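PDB 6DFL: lipopolysaccharide core heptose(I) kinase RfaP from Pseudomonas aeruginosa, which phosphorylates the first heptose of the lipopolysaccharide inner core from ATP with magnesium, and also acts as a protein tyrosine kinase. Local coordinates for residues Gly47-Ile52 with Thr114-Pro119; Gln77-Ile82 with Ser110-Glu115; Pro136-Arg141 with Val177-Phe182; Asp153-Gly158 with Arg229-Arg234. All blocks are in the same frame, centred on the assembly; numbering follows the deposited sequence.

Contact 1. Residues Gly47-Ile52 with Thr114-Pro119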
loop_
_atom_site.group_PDB
_atom_site.type_symbol
_atom_site.label_atom_id
_atom_site.label_comp_id
_atom_site.label_asym_id
_atom_site.label_seq_id
_atom_site.Cartn_x
_atom_site.Cartn_y
_atom_site.Cartn_z
ATOM N N GLY A 47 -9.135 14.740 -19.046
ATOM C CA GLY A 47 -8.932 15.021 -17.638
ATOM C C GLY A 47 -7.496 14.828 -17.188
ATOM O O GLY A 47 -6.928 13.739 -17.293
ATOM N N TYR A 48 -6.898 15.903 -16.696
ATOM C CA TYR A 48 -5.509 15.931 -16.278
ATOM C C TYR A 48 -5.402 16.863 -15.085
ATOM O O TYR A 48 -6.153 17.835 -14.971
ATOM C CB TYR A 48 -4.576 16.443 -17.379
ATOM C CG TYR A 48 -4.683 15.748 -18.715
ATOM C CD1 TYR A 48 -5.761 15.978 -19.560
ATOM C CD2 TYR A 48 -3.674 14.902 -19.158
ATOM C CE1 TYR A 48 -5.855 15.355 -20.788
ATOM C CE2 TYR A 48 -3.761 14.270 -20.386
ATOM C CZ TYR A 48 -4.855 14.499 -21.200
ATOM O OH TYR A 48 -4.952 13.877 -22.432
ATOM N N PHE A 49 -4.457 16.574 -14.202
ATOM C CA PHE A 49 -4.196 17.436 -13.061
ATOM C C PHE A 49 -2.958 18.264 -13.351
ATOM O O PHE A 49 -1.968 17.746 -13.875
ATOM C CB PHE A 49 -4.038 16.621 -11.780
ATOM C CG PHE A 49 -5.305 15.920 -11.361
ATOM C CD1 PHE A 49 -6.340 16.639 -10.760
ATOM C CD2 PHE A 49 -5.470 14.550 -11.570
ATOM C CE1 PHE A 49 -7.512 16.015 -10.373
ATOM C CE2 PHE A 49 -6.644 13.908 -11.182
ATOM C CZ PHE A 49 -7.669 14.653 -10.578
ATOM N N VAL A 50 -3.046 19.561 -13.075
ATOM C CA VAL A 50 -1.992 20.521 -13.372
ATOM C C VAL A 50 -1.437 21.006 -12.048
ATOM O O VAL A 50 -2.186 21.544 -11.222
ATOM C CB VAL A 50 -2.514 21.700 -14.205
ATOM C CG1 VAL A 50 -1.432 22.758 -14.346
ATOM C CG2 VAL A 50 -2.997 21.221 -15.562
ATOM N N LYS A 51 -0.139 20.811 -11.836
ATOM C CA LYS A 51 0.522 21.260 -10.619
ATOM C C LYS A 51 1.602 22.253 -11.021
ATOM O O LYS A 51 2.516 21.904 -11.772
ATOM C CB LYS A 51 1.090 20.071 -9.837
ATOM C CG LYS A 51 0.015 19.203 -9.165
ATOM C CD LYS A 51 0.369 17.722 -9.123
ATOM C CE LYS A 51 -0.349 16.950 -10.247
ATOM N NZ LYS A 51 -0.209 15.436 -10.197
ATOM N N ILE A 52 1.477 23.490 -10.549
ATOM C CA ILE A 52 2.393 24.574 -10.887
ATOM C C ILE A 52 3.035 25.086 -9.609
ATOM O O ILE A 52 2.338 25.369 -8.632
ATOM C CB ILE A 52 1.674 25.730 -11.601
ATOM C CG1 ILE A 52 1.059 25.264 -12.913
ATOM C CG2 ILE A 52 2.626 26.894 -11.824
ATOM C CD1 ILE A 52 0.017 26.249 -13.436
ATOM N N THR A 114 -0.276 15.555 -14.897
ATOM C CA THR A 114 -0.499 14.118 -14.866
ATOM C C THR A 114 -1.895 13.785 -15.373
ATOM O O THR A 114 -2.855 14.511 -15.103
ATOM C CB THR A 114 -0.356 13.560 -13.439
ATOM O OG1 THR A 114 -1.359 14.136 -12.583
ATOM C CG2 THR A 114 1.025 13.862 -12.875
ATOM N N GLU A 115 -2.004 12.666 -16.083
ATOM C CA GLU A 115 -3.301 12.147 -16.490
ATOM C C GLU A 115 -4.143 11.763 -15.281
ATOM O O GLU A 115 -3.628 11.367 -14.230
ATOM C CB GLU A 115 -3.143 10.923 -17.384
ATOM C CG GLU A 115 -2.691 11.219 -18.797
ATOM C CD GLU A 115 -2.471 9.938 -19.611
ATOM O OE1 GLU A 115 -2.455 8.829 -19.020
ATOM O OE2 GLU A 115 -2.312 10.037 -20.847
ATOM N N GLU A 116 -5.458 11.885 -15.438
ATOM C CA GLU A 116 -6.371 11.409 -14.418
ATOM C C GLU A 116 -6.490 9.892 -14.494
ATOM O O GLU A 116 -6.489 9.303 -15.577
ATOM C CB GLU A 116 -7.747 12.042 -14.579
ATOM C CG GLU A 116 -8.659 11.771 -13.400
ATOM C CD GLU A 116 -10.001 12.480 -13.515
ATOM O OE1 GLU A 116 -10.598 12.436 -14.611
ATOM O OE2 GLU A 116 -10.448 13.076 -12.507
ATOM N N LEU A 117 -6.590 9.268 -13.333
ATOM C CA LEU A 117 -6.847 7.845 -13.230
ATOM C C LEU A 117 -8.304 7.661 -12.838
ATOM O O LEU A 117 -8.717 8.086 -11.750
ATOM C CB LEU A 117 -5.917 7.204 -12.207
ATOM C CG LEU A 117 -4.457 7.355 -12.601
ATOM C CD1 LEU A 117 -3.620 7.384 -11.348
ATOM C CD2 LEU A 117 -4.042 6.224 -13.532
ATOM N N ALA A 118 -9.080 7.051 -13.726
ATOM C CA ALA A 118 -10.519 6.981 -13.516
ATOM C C ALA A 118 -11.113 5.955 -14.467
ATOM O O ALA A 118 -10.649 5.824 -15.603
ATOM C CB ALA A 118 -11.162 8.359 -13.727
ATOM N N PRO A 119 -12.139 5.206 -14.048
ATOM C CA PRO A 119 -12.732 5.316 -12.712
ATOM C C PRO A 119 -11.921 4.579 -11.644
ATOM O O PRO A 119 -11.458 3.464 -11.872
ATOM C CB PRO A 119 -14.107 4.672 -12.895
ATOM C CG PRO A 119 -13.882 3.645 -13.963
ATOM C CD PRO A 119 -12.847 4.227 -14.893
#
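Two neighbouring antiparallel strands of the five-stranded sheet in the kinase N-lobe meet here, just where strand 109-115 gives way to the segment leading out toward residues 120-122. The backbone is paired by three hydrogen bonds. Phe49 and Thr114 form a hydrogen-bonded pair: Phe49 N gives to Thr114 O at 2.8 Å, nearly along the C=O axis (164° at the oxygen), and Thr114 N returns to Phe49 O at 3.0 Å, in the carbonyl plane. Beyond the strand end, Glu116 N reaches Gly47 O at 3.0 Å from above the carbonyl plane. Gly47, at phi 100°, has a backbone that calls for glycine. Glu116 CG packs against Phe49 CE2 at 3.7 Å, while its carboxylate oxygen OE1 pairs with Arg40. Lys51, bent at chi2 and chi3, has its main partner in Glu78, a lysine-glutamate pair like that of protein kinases. Its NZ also gives a hydrogen bond to Thr114 OG1 at 3.0 Å.

Contact 2. Residues Gln77-Ile82 with Ser110-Glu115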
loop_
_atom_site.group_PDB
_atom_site.type_symbol
_atom_site.label_atom_id
_atom_site.label_comp_id
_atom_site.label_asym_id
_atom_site.label_seq_id
_atom_site.Cartn_x
_atom_site.Cartn_y
_atom_site.Cartn_z
ATOM N N GLN A 77 10.152 16.627 -7.761
ATOM C CA GLN A 77 9.966 15.465 -6.899
ATOM C C GLN A 77 8.999 14.465 -7.519
ATOM O O GLN A 77 9.339 13.291 -7.718
ATOM C CB GLN A 77 9.470 15.894 -5.522
ATOM C CG GLN A 77 10.561 16.269 -4.570
ATOM C CD GLN A 77 11.176 17.599 -4.905
ATOM O OE1 GLN A 77 10.487 18.545 -5.321
ATOM N NE2 GLN A 77 12.482 17.693 -4.723
ATOM N N GLU A 78 7.778 14.911 -7.804
ATOM C CA GLU A 78 6.805 14.066 -8.483
ATOM C C GLU A 78 7.364 13.491 -9.781
ATOM O O GLU A 78 7.174 12.307 -10.075
ATOM C CB GLU A 78 5.538 14.871 -8.752
ATOM C CG GLU A 78 4.302 14.043 -8.991
ATOM C CD GLU A 78 3.055 14.911 -9.118
ATOM O OE1 GLU A 78 3.148 16.125 -8.815
ATOM O OE2 GLU A 78 1.996 14.381 -9.526
ATOM N N TRP A 79 8.052 14.315 -10.578
ATOM C CA TRP A 79 8.416 13.872 -11.923
ATOM C C TRP A 79 9.412 12.722 -11.885
ATOM O O TRP A 79 9.295 11.779 -12.674
ATOM C CB TRP A 79 8.991 15.027 -12.736
ATOM C CG TRP A 79 9.742 14.597 -13.972
ATOM C CD1 TRP A 79 11.088 14.498 -14.112
ATOM C CD2 TRP A 79 9.176 14.223 -15.249
ATOM N NE1 TRP A 79 11.407 14.090 -15.401
ATOM C CE2 TRP A 79 10.251 13.922 -16.114
ATOM C CE3 TRP A 79 7.868 14.116 -15.742
ATOM C CZ2 TRP A 79 10.063 13.519 -17.431
ATOM C CZ3 TRP A 79 7.686 13.717 -17.058
ATOM C CH2 TRP A 79 8.781 13.417 -17.884
ATOM N N GLN A 80 10.390 12.780 -10.972
ATOM C CA GLN A 80 11.408 11.743 -10.888
ATOM C C GLN A 80 10.859 10.495 -10.206
ATOM O O GLN A 80 11.269 9.371 -10.536
ATOM C CB GLN A 80 12.640 12.280 -10.151
ATOM C CG GLN A 80 13.575 13.144 -10.985
ATOM C CD GLN A 80 14.639 13.828 -10.140
ATOM O OE1 GLN A 80 14.717 13.614 -8.924
ATOM N NE2 GLN A 80 15.463 14.664 -10.779
ATOM N N ALA A 81 9.936 10.653 -9.248
ATOM C CA ALA A 81 9.286 9.474 -8.680
ATOM C C ALA A 81 8.474 8.755 -9.742
ATOM O O ALA A 81 8.581 7.536 -9.907
ATOM C CB ALA A 81 8.394 9.852 -7.506
ATOM N N ILE A 82 7.649 9.503 -10.472
ATOM C CA ILE A 82 6.853 8.899 -11.533
ATOM C C ILE A 82 7.751 8.205 -12.536
ATOM O O ILE A 82 7.453 7.099 -12.999
ATOM C CB ILE A 82 5.975 9.961 -12.206
ATOM C CG1 ILE A 82 4.911 10.454 -11.226
ATOM C CG2 ILE A 82 5.373 9.412 -13.499
ATOM C CD1 ILE A 82 3.982 11.424 -11.864
ATOM N N SER A 110 8.144 25.863 -11.923
ATOM C CA SER A 110 7.963 24.536 -12.487
ATOM C C SER A 110 6.497 24.175 -12.626
ATOM O O SER A 110 5.614 24.787 -12.032
ATOM C CB SER A 110 8.661 23.457 -11.654
ATOM O OG SER A 110 7.898 23.153 -10.492
ATOM N N PHE A 111 6.263 23.124 -13.404
ATOM C CA PHE A 111 4.929 22.585 -13.584
ATOM C C PHE A 111 5.035 21.109 -13.936
ATOM O O PHE A 111 6.046 20.651 -14.484
ATOM C CB PHE A 111 4.163 23.332 -14.675
ATOM C CG PHE A 111 4.687 23.092 -16.063
ATOM C CD1 PHE A 111 4.179 22.053 -16.847
ATOM C CD2 PHE A 111 5.679 23.901 -16.593
ATOM C CE1 PHE A 111 4.656 21.818 -18.129
ATOM C CE2 PHE A 111 6.155 23.684 -17.878
ATOM C CZ PHE A 111 5.648 22.629 -18.647
ATOM N N ILE A 112 3.970 20.382 -13.632
ATOM C CA ILE A 112 3.826 19.013 -14.095
ATOM C C ILE A 112 2.344 18.714 -14.240
ATOM O O ILE A 112 1.551 19.003 -13.342
ATOM C CB ILE A 112 4.525 18.009 -13.148
ATOM C CG1 ILE A 112 4.338 16.577 -13.622
ATOM C CG2 ILE A 112 4.032 18.153 -11.713
ATOM C CD1 ILE A 112 5.065 15.584 -12.732
ATOM N N VAL A 113 1.981 18.105 -15.360
ATOM C CA VAL A 113 0.612 17.700 -15.651
ATOM C C VAL A 113 0.559 16.174 -15.737
ATOM O O VAL A 113 1.237 15.581 -16.580
ATOM C CB VAL A 113 0.124 18.320 -16.963
ATOM C CG1 VAL A 113 -1.307 17.925 -17.199
ATOM C CG2 VAL A 113 0.320 19.821 -16.925
ATOM N N THR A 114 -0.276 15.555 -14.897
ATOM C CA THR A 114 -0.499 14.118 -14.866
ATOM C C THR A 114 -1.895 13.785 -15.373
ATOM O O THR A 114 -2.855 14.511 -15.103
ATOM C CB THR A 114 -0.356 13.560 -13.439
ATOM O OG1 THR A 114 -1.359 14.136 -12.583
ATOM C CG2 THR A 114 1.025 13.862 -12.875
ATOM N N GLU A 115 -2.004 12.666 -16.083
ATOM C CA GLU A 115 -3.301 12.147 -16.490
ATOM C C GLU A 115 -4.143 11.763 -15.281
ATOM O O GLU A 115 -3.628 11.367 -14.230
ATOM C CB GLU A 115 -3.143 10.923 -17.384
ATOM C CG GLU A 115 -2.691 11.219 -18.797
ATOM C CD GLU A 115 -2.471 9.938 -19.611
ATOM O OE1 GLU A 115 -2.455 8.829 -19.020
ATOM O OE2 GLU A 115 -2.312 10.037 -20.847
#
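Helix 76-87, placed like the alphaC helix of protein kinases, packs on one face of the N-lobe sheet at strand 109-115. The short segments run 9.3 Å apart at their axes, with 44° between their directions, and no hydrogen bond joins them. Ile112 projects toward the helix with CG1 anti to the backbone N (chi1 179°) and an extended chain, so its CD1 tip meets the helix backbone, 3.8 Å from Trp79 CA. That methyl lies at the edge of the indole, near its plane; the ring of Trp79 stacks on Tyr98. Glu78 also leaves the helix toward the strand, CG anti to its backbone N (chi1 -159°) and extended beyond. It passes obliquely over Ile112, its CB, CG and CD all near CD1, and its OE1 is 3.6 Å from Ile112 CG2. Against Thr114 the glutamate lies at about a right angle. Lys51 meets the charge of Glu78 in a salt bridge at OE2; methyls of Ile112 and Thr114 pack beside the buried carboxylate. Ile82, one helical turn on, crosses Thr114 obliquely and sets its CD1 4.0 Å from Thr114 CG2, a methyl also 3.5 Å from Glu78 OE2.

Contact 3. Residues Pro136-Arg141 with Val177-Phe182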
loop_
_atom_site.group_PDB
_atom_site.type_symbol
_atom_site.label_atom_id
_atom_site.label_comp_id
_atom_site.label_asym_id
_atom_site.label_seq_id
_atom_site.Cartn_x
_atom_site.Cartn_y
_atom_site.Cartn_z
ATOM N N PRO A 136 -14.972 -9.682 1.848
ATOM C CA PRO A 136 -14.486 -11.071 1.724
ATOM C C PRO A 136 -13.059 -11.163 2.228
ATOM O O PRO A 136 -12.222 -10.330 1.852
ATOM C CB PRO A 136 -14.547 -11.350 0.214
ATOM C CG PRO A 136 -15.447 -10.293 -0.357
ATOM C CD PRO A 136 -15.382 -9.106 0.555
ATOM N N PRO A 137 -12.746 -12.140 3.084
ATOM C CA PRO A 137 -11.366 -12.251 3.583
ATOM C C PRO A 137 -10.328 -12.295 2.480
ATOM O O PRO A 137 -9.313 -11.597 2.568
ATOM C CB PRO A 137 -11.398 -13.550 4.397
ATOM C CG PRO A 137 -12.823 -13.691 4.816
ATOM C CD PRO A 137 -13.629 -13.166 3.661
ATOM N N ARG A 138 -10.560 -13.072 1.424
ATOM C CA ARG A 138 -9.530 -13.203 0.398
ATOM C C ARG A 138 -9.313 -11.884 -0.336
ATOM O O ARG A 138 -8.168 -11.501 -0.604
ATOM C CB ARG A 138 -9.882 -14.327 -0.575
ATOM C CG ARG A 138 -8.764 -15.360 -0.707
ATOM C CD ARG A 138 -9.144 -16.555 -1.584
ATOM N NE ARG A 138 -9.102 -16.225 -3.004
ATOM C CZ ARG A 138 -10.179 -16.026 -3.757
ATOM N NH1 ARG A 138 -10.046 -15.724 -5.044
ATOM N NH2 ARG A 138 -11.391 -16.136 -3.221
ATOM N N LEU A 139 -10.394 -11.165 -0.655
ATOM C CA LEU A 139 -10.234 -9.829 -1.220
ATOM C C LEU A 139 -9.406 -8.943 -0.299
ATOM O O LEU A 139 -8.487 -8.244 -0.745
ATOM C CB LEU A 139 -11.589 -9.179 -1.469
ATOM C CG LEU A 139 -11.392 -7.791 -2.074
ATOM C CD1 LEU A 139 -10.566 -7.906 -3.350
ATOM C CD2 LEU A 139 -12.723 -7.139 -2.362
ATOM N N LYS A 140 -9.712 -8.974 0.992
ATOM C CA LYS A 140 -8.982 -8.160 1.951
ATOM C C LYS A 140 -7.493 -8.462 1.887
ATOM O O LYS A 140 -6.673 -7.577 1.623
ATOM C CB LYS A 140 -9.537 -8.410 3.349
ATOM C CG LYS A 140 -8.902 -7.587 4.432
ATOM C CD LYS A 140 -9.458 -8.025 5.757
ATOM C CE LYS A 140 -8.877 -7.216 6.878
ATOM N NZ LYS A 140 -9.198 -7.902 8.158
ATOM N N ARG A 141 -7.127 -9.731 2.079
ATOM C CA ARG A 141 -5.713 -10.091 2.128
ATOM C C ARG A 141 -5.009 -9.803 0.801
ATOM O O ARG A 141 -3.863 -9.342 0.783
ATOM C CB ARG A 141 -5.579 -11.553 2.539
ATOM C CG ARG A 141 -6.064 -11.819 3.970
ATOM C CD ARG A 141 -5.798 -13.274 4.367
ATOM N NE ARG A 141 -6.913 -14.165 4.064
ATOM C CZ ARG A 141 -7.780 -14.605 4.971
ATOM N NH1 ARG A 141 -7.673 -14.235 6.245
ATOM N NH2 ARG A 141 -8.752 -15.423 4.600
ATOM N N VAL A 177 -14.250 -5.845 -9.262
ATOM C CA VAL A 177 -13.102 -6.123 -8.417
ATOM C C VAL A 177 -13.339 -7.433 -7.676
ATOM O O VAL A 177 -14.384 -7.609 -7.039
ATOM C CB VAL A 177 -12.859 -4.961 -7.439
ATOM C CG1 VAL A 177 -11.803 -5.330 -6.425
ATOM C CG2 VAL A 177 -12.454 -3.714 -8.205
ATOM N N SER A 178 -12.371 -8.351 -7.759
ATOM C CA SER A 178 -12.385 -9.590 -6.992
ATOM C C SER A 178 -10.988 -9.845 -6.449
ATOM O O SER A 178 -10.031 -9.154 -6.802
ATOM C CB SER A 178 -12.811 -10.782 -7.841
ATOM O OG SER A 178 -11.654 -11.429 -8.357
ATOM N N ALA A 179 -10.865 -10.885 -5.614
ATOM C CA ALA A 179 -9.563 -11.204 -5.034
ATOM C C ALA A 179 -8.575 -11.685 -6.088
ATOM O O ALA A 179 -7.356 -11.650 -5.865
ATOM C CB ALA A 179 -9.712 -12.256 -3.937
ATOM N N ASP A 180 -9.069 -12.146 -7.232
ATOM C CA ASP A 180 -8.190 -12.710 -8.241
ATOM C C ASP A 180 -7.851 -11.712 -9.321
ATOM O O ASP A 180 -6.898 -11.931 -10.076
ATOM C CB ASP A 180 -8.824 -13.954 -8.865
ATOM C CG ASP A 180 -9.036 -15.046 -7.853
ATOM O OD1 ASP A 180 -8.082 -15.328 -7.096
ATOM O OD2 ASP A 180 -10.157 -15.593 -7.780
ATOM N N ASP A 181 -8.584 -10.610 -9.380
ATOM C CA ASP A 181 -8.431 -9.658 -10.469
ATOM C C ASP A 181 -8.759 -8.261 -9.939
ATOM O O ASP A 181 -9.928 -7.941 -9.693
ATOM C CB ASP A 181 -9.328 -10.053 -11.628
ATOM C CG ASP A 181 -8.915 -9.401 -12.914
ATOM O OD1 ASP A 181 -7.823 -9.761 -13.421
ATOM O OD2 ASP A 181 -9.671 -8.529 -13.412
ATOM N N PHE A 182 -7.714 -7.449 -9.751
ATOM C CA PHE A 182 -7.812 -6.038 -9.387
ATOM C C PHE A 182 -6.444 -5.400 -9.581
ATOM O O PHE A 182 -5.416 -6.064 -9.425
ATOM C CB PHE A 182 -8.274 -5.846 -7.938
ATOM C CG PHE A 182 -7.293 -6.340 -6.913
ATOM C CD1 PHE A 182 -7.359 -7.644 -6.441
ATOM C CD2 PHE A 182 -6.314 -5.501 -6.406
ATOM C CE1 PHE A 182 -6.461 -8.112 -5.485
ATOM C CE2 PHE A 182 -5.402 -5.963 -5.447
ATOM C CZ PHE A 182 -5.480 -7.276 -4.987
#
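A surface salt bridge joins Arg138 and Asp180. Both carboxylate oxygens converge on one nitrogen: Arg138 NH1 is 2.7 Å from Asp180 OD2 and 2.9 Å from Asp180 OD1, the second a weak hydrogen bond bent to 146°. The carboxylate approaches at the edge of the guanidinium, the two planes 35° apart; because both short distances end on NH1, this is a single-nitrogen grip and not a two-nitrogen pairing. A bend at chi3 (77°) brings the arginine tip back over Ala179, whose CB lies over one guanidinium face. Asp180 is itself presented by an ST turn: its backbone N gives to Ser178 OG at 2.9 Å.

Beneath the salt bridge, Ala179 points at the first turn of the helix and sets its CB 3.5 Å from Leu139 N, an approach matched by CA atoms of Leu139 and Ala179 only 4.1 Å apart. Leu139, with CG anti to the backbone N, extends CD1 under the turn to within 3.7 Å of Ser178 C; Val177 CG1 and Phe182 CD1 lie farther off around the same methyl. The contact joins the start of helix 137-156, for which Pro136 is the N-cap residue, to the loop between strands 169-172 and 184-186. Phe182 continues along that helix onto Ala142, Leu143 and Ala146, while Val177 and Phe182 both touch Leu171 of strand 169-172.

Contact 4. Residues Asp153-Gly158 with Arg229-Arg234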
loop_
_atom_site.group_PDB
_atom_site.type_symbol
_atom_site.label_atom_id
_atom_site.label_comp_id
_atom_site.label_asym_id
_atom_site.label_seq_id
_atom_site.Cartn_x
_atom_site.Cartn_y
_atom_site.Cartn_z
ATOM N N ASP A 153 8.211 -2.581 -3.597
ATOM C CA ASP A 153 8.765 -2.319 -4.926
ATOM C C ASP A 153 9.227 -0.876 -5.059
ATOM O O ASP A 153 10.326 -0.604 -5.563
ATOM C CB ASP A 153 7.732 -2.647 -6.007
ATOM C CG ASP A 153 7.838 -4.102 -6.510
ATOM O OD1 ASP A 153 8.579 -4.892 -5.894
ATOM O OD2 ASP A 153 7.173 -4.439 -7.515
HETATM N N MSE A 154 8.403 0.058 -4.600
HETATM C CA MSE A 154 8.734 1.459 -4.571
HETATM C C MSE A 154 10.047 1.711 -3.834
HETATM O O MSE A 154 10.920 2.416 -4.336
HETATM C CB MSE A 154 7.607 2.204 -3.891
HETATM C CG MSE A 154 7.352 3.599 -4.349
HETATM SE SE MSE A 154 5.810 4.241 -3.319
HETATM C CE MSE A 154 6.707 4.525 -1.609
ATOM N N HIS A 155 10.160 1.147 -2.630
ATOM C CA HIS A 155 11.346 1.381 -1.818
ATOM C C HIS A 155 12.574 0.772 -2.458
ATOM O O HIS A 155 13.621 1.423 -2.527
ATOM C CB HIS A 155 11.163 0.816 -0.421
ATOM C CG HIS A 155 10.241 1.620 0.425
ATOM N ND1 HIS A 155 9.755 1.167 1.631
ATOM C CD2 HIS A 155 9.718 2.853 0.240
ATOM C CE1 HIS A 155 8.963 2.088 2.149
ATOM N NE2 HIS A 155 8.928 3.119 1.327
ATOM N N ARG A 156 12.470 -0.489 -2.929
ATOM C CA ARG A 156 13.625 -1.118 -3.564
ATOM C C ARG A 156 13.986 -0.378 -4.833
ATOM O O ARG A 156 15.107 -0.516 -5.326
ATOM C CB ARG A 156 13.393 -2.613 -3.905
ATOM C CG ARG A 156 13.107 -3.545 -2.717
ATOM C CD ARG A 156 12.299 -4.819 -3.130
ATOM N NE ARG A 156 11.302 -5.207 -2.116
ATOM C CZ ARG A 156 10.017 -5.460 -2.370
ATOM N NH1 ARG A 156 9.529 -5.382 -3.604
ATOM N NH2 ARG A 156 9.197 -5.795 -1.381
ATOM N N ALA A 157 13.070 0.406 -5.391
ATOM C CA ALA A 157 13.472 1.088 -6.606
ATOM C C ALA A 157 14.050 2.460 -6.308
ATOM O O ALA A 157 14.385 3.188 -7.243
ATOM C CB ALA A 157 12.307 1.162 -7.597
ATOM N N GLY A 158 14.235 2.804 -5.034
ATOM C CA GLY A 158 14.841 4.069 -4.653
ATOM C C GLY A 158 13.883 5.222 -4.391
ATOM O O GLY A 158 14.343 6.366 -4.223
ATOM N N ARG A 229 5.622 -9.553 5.863
ATOM C CA ARG A 229 6.281 -10.595 5.080
ATOM C C ARG A 229 6.347 -10.202 3.613
ATOM O O ARG A 229 7.423 -10.214 3.002
ATOM C CB ARG A 229 5.542 -11.929 5.254
ATOM C CG ARG A 229 6.081 -13.045 4.372
ATOM C CD ARG A 229 5.686 -14.437 4.912
ATOM N NE ARG A 229 4.273 -14.769 4.711
ATOM C CZ ARG A 229 3.551 -15.500 5.562
ATOM N NH1 ARG A 229 4.098 -15.963 6.681
ATOM N NH2 ARG A 229 2.279 -15.765 5.307
ATOM N N THR A 230 5.205 -9.839 3.027
ATOM C CA THR A 230 5.219 -9.463 1.620
ATOM C C THR A 230 6.036 -8.201 1.408
ATOM O O THR A 230 6.737 -8.066 0.396
ATOM C CB THR A 230 3.799 -9.268 1.130
ATOM O OG1 THR A 230 3.038 -10.427 1.457
ATOM C CG2 THR A 230 3.747 -9.055 -0.366
ATOM N N TYR A 231 5.994 -7.275 2.371
ATOM C CA TYR A 231 6.727 -6.023 2.200
ATOM C C TYR A 231 8.235 -6.272 2.167
ATOM O O TYR A 231 8.931 -5.821 1.248
ATOM C CB TYR A 231 6.377 -5.012 3.301
ATOM C CG TYR A 231 7.331 -3.848 3.234
ATOM C CD1 TYR A 231 7.284 -2.940 2.160
ATOM C CD2 TYR A 231 8.310 -3.669 4.202
ATOM C CE1 TYR A 231 8.179 -1.925 2.057
ATOM C CE2 TYR A 231 9.209 -2.628 4.109
ATOM C CZ TYR A 231 9.132 -1.765 3.033
ATOM O OH TYR A 231 10.022 -0.736 2.926
ATOM N N PHE A 232 8.757 -6.979 3.173
ATOM C CA PHE A 232 10.190 -7.244 3.261
ATOM C C PHE A 232 10.650 -8.384 2.359
ATOM O O PHE A 232 11.808 -8.385 1.930
ATOM C CB PHE A 232 10.577 -7.562 4.703
ATOM C CG PHE A 232 10.541 -6.370 5.632
ATOM C CD1 PHE A 232 11.571 -5.443 5.629
ATOM C CD2 PHE A 232 9.518 -6.218 6.545
ATOM C CE1 PHE A 232 11.578 -4.402 6.491
ATOM C CE2 PHE A 232 9.506 -5.153 7.413
ATOM C CZ PHE A 232 10.536 -4.238 7.384
ATOM N N ARG A 233 9.770 -9.329 2.021
ATOM C CA ARG A 233 10.154 -10.524 1.265
ATOM C C ARG A 233 11.281 -11.236 2.008
ATOM O O ARG A 233 12.365 -11.465 1.475
ATOM C CB ARG A 233 10.555 -10.180 -0.171
ATOM C CG ARG A 233 9.651 -9.169 -0.860
ATOM C CD ARG A 233 10.070 -8.941 -2.306
ATOM N NE ARG A 233 11.498 -8.650 -2.396
ATOM C CZ ARG A 233 12.168 -8.494 -3.539
ATOM N NH1 ARG A 233 11.532 -8.594 -4.702
ATOM N NH2 ARG A 233 13.477 -8.243 -3.522
ATOM N N ARG A 234 11.027 -11.470 3.275
ATOM C CA ARG A 234 11.936 -12.131 4.226
ATOM C C ARG A 234 11.000 -12.956 5.096
ATOM O O ARG A 234 9.808 -12.754 5.106
ATOM C CB ARG A 234 12.736 -11.145 5.079
ATOM C CG ARG A 234 13.650 -10.189 4.323
ATOM C CD ARG A 234 14.693 -10.915 3.467
ATOM N NE ARG A 234 15.595 -11.751 4.258
ATOM C CZ ARG A 234 16.449 -12.640 3.743
ATOM N NH1 ARG A 234 16.545 -12.823 2.430
ATOM N NH2 ARG A 234 17.220 -13.342 4.551
#
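Tyr231 OH is held by one very short hydrogen bond, 2.3 Å to His155 ND1. The oxygen lies at the edge of the imidazole, near its plane, while the two rings stand at 90°, rim to rim. On the far side of the imidazole, His155 NE2 bonds to Asp206 of helix 200-212, which fixes the ring's rotation from both nitrogens. Arg156 makes the second bridge between the helices. Its NH2 gives a 2.6 Å hydrogen bond to Tyr231 O, the carbonyl lying close to the guanidinium plane, and NH1 is salt-bridged to Asp153 OD1 at 2.5 Å within the same helix. With its edges so occupied, the guanidinium offers a face to Arg233: the side chains meet tip to tip and their guanidiniums lie flat on one another, planes 7° apart and centres 3.9 Å apart. The nearby Asp153 carboxylate would be expected to ease the repulsion between these like charges. Helix 137-156 ends here in a Schellman motif with Gly158 as the C-prime residue. These bonds join the C-terminal ends of two helices in the helical C-lobe of a protein-kinase-like fold; from helix 137-156 the chain runs on toward Asp163, the active-site residue by similarity.

In the fold
Contacts 1 and 2 form one unit, centres 11 Å apart: both use strand 109-115, share Thr114 and Glu115, and are tied by the salt bridge from Lys51 NZ to Glu78 OE2 (2.5 Å). The side chains of Lys51 and Glu78 lie about 11 and 10 Å from that of Asp163, the active-site residue by similarity; that of His155 in contact 4 is about 11 Å from it. Contacts 3 and 4 use the beginning and end of helix 137-156, centres 21 Å apart. Neither touches the bound acyl-thioester ligand: the side chain of Phe182 is about 9 Å and that of Tyr231 about 7 Å from it. Contacts 2 and 4 come within about 7 Å, nearest atoms, without touching.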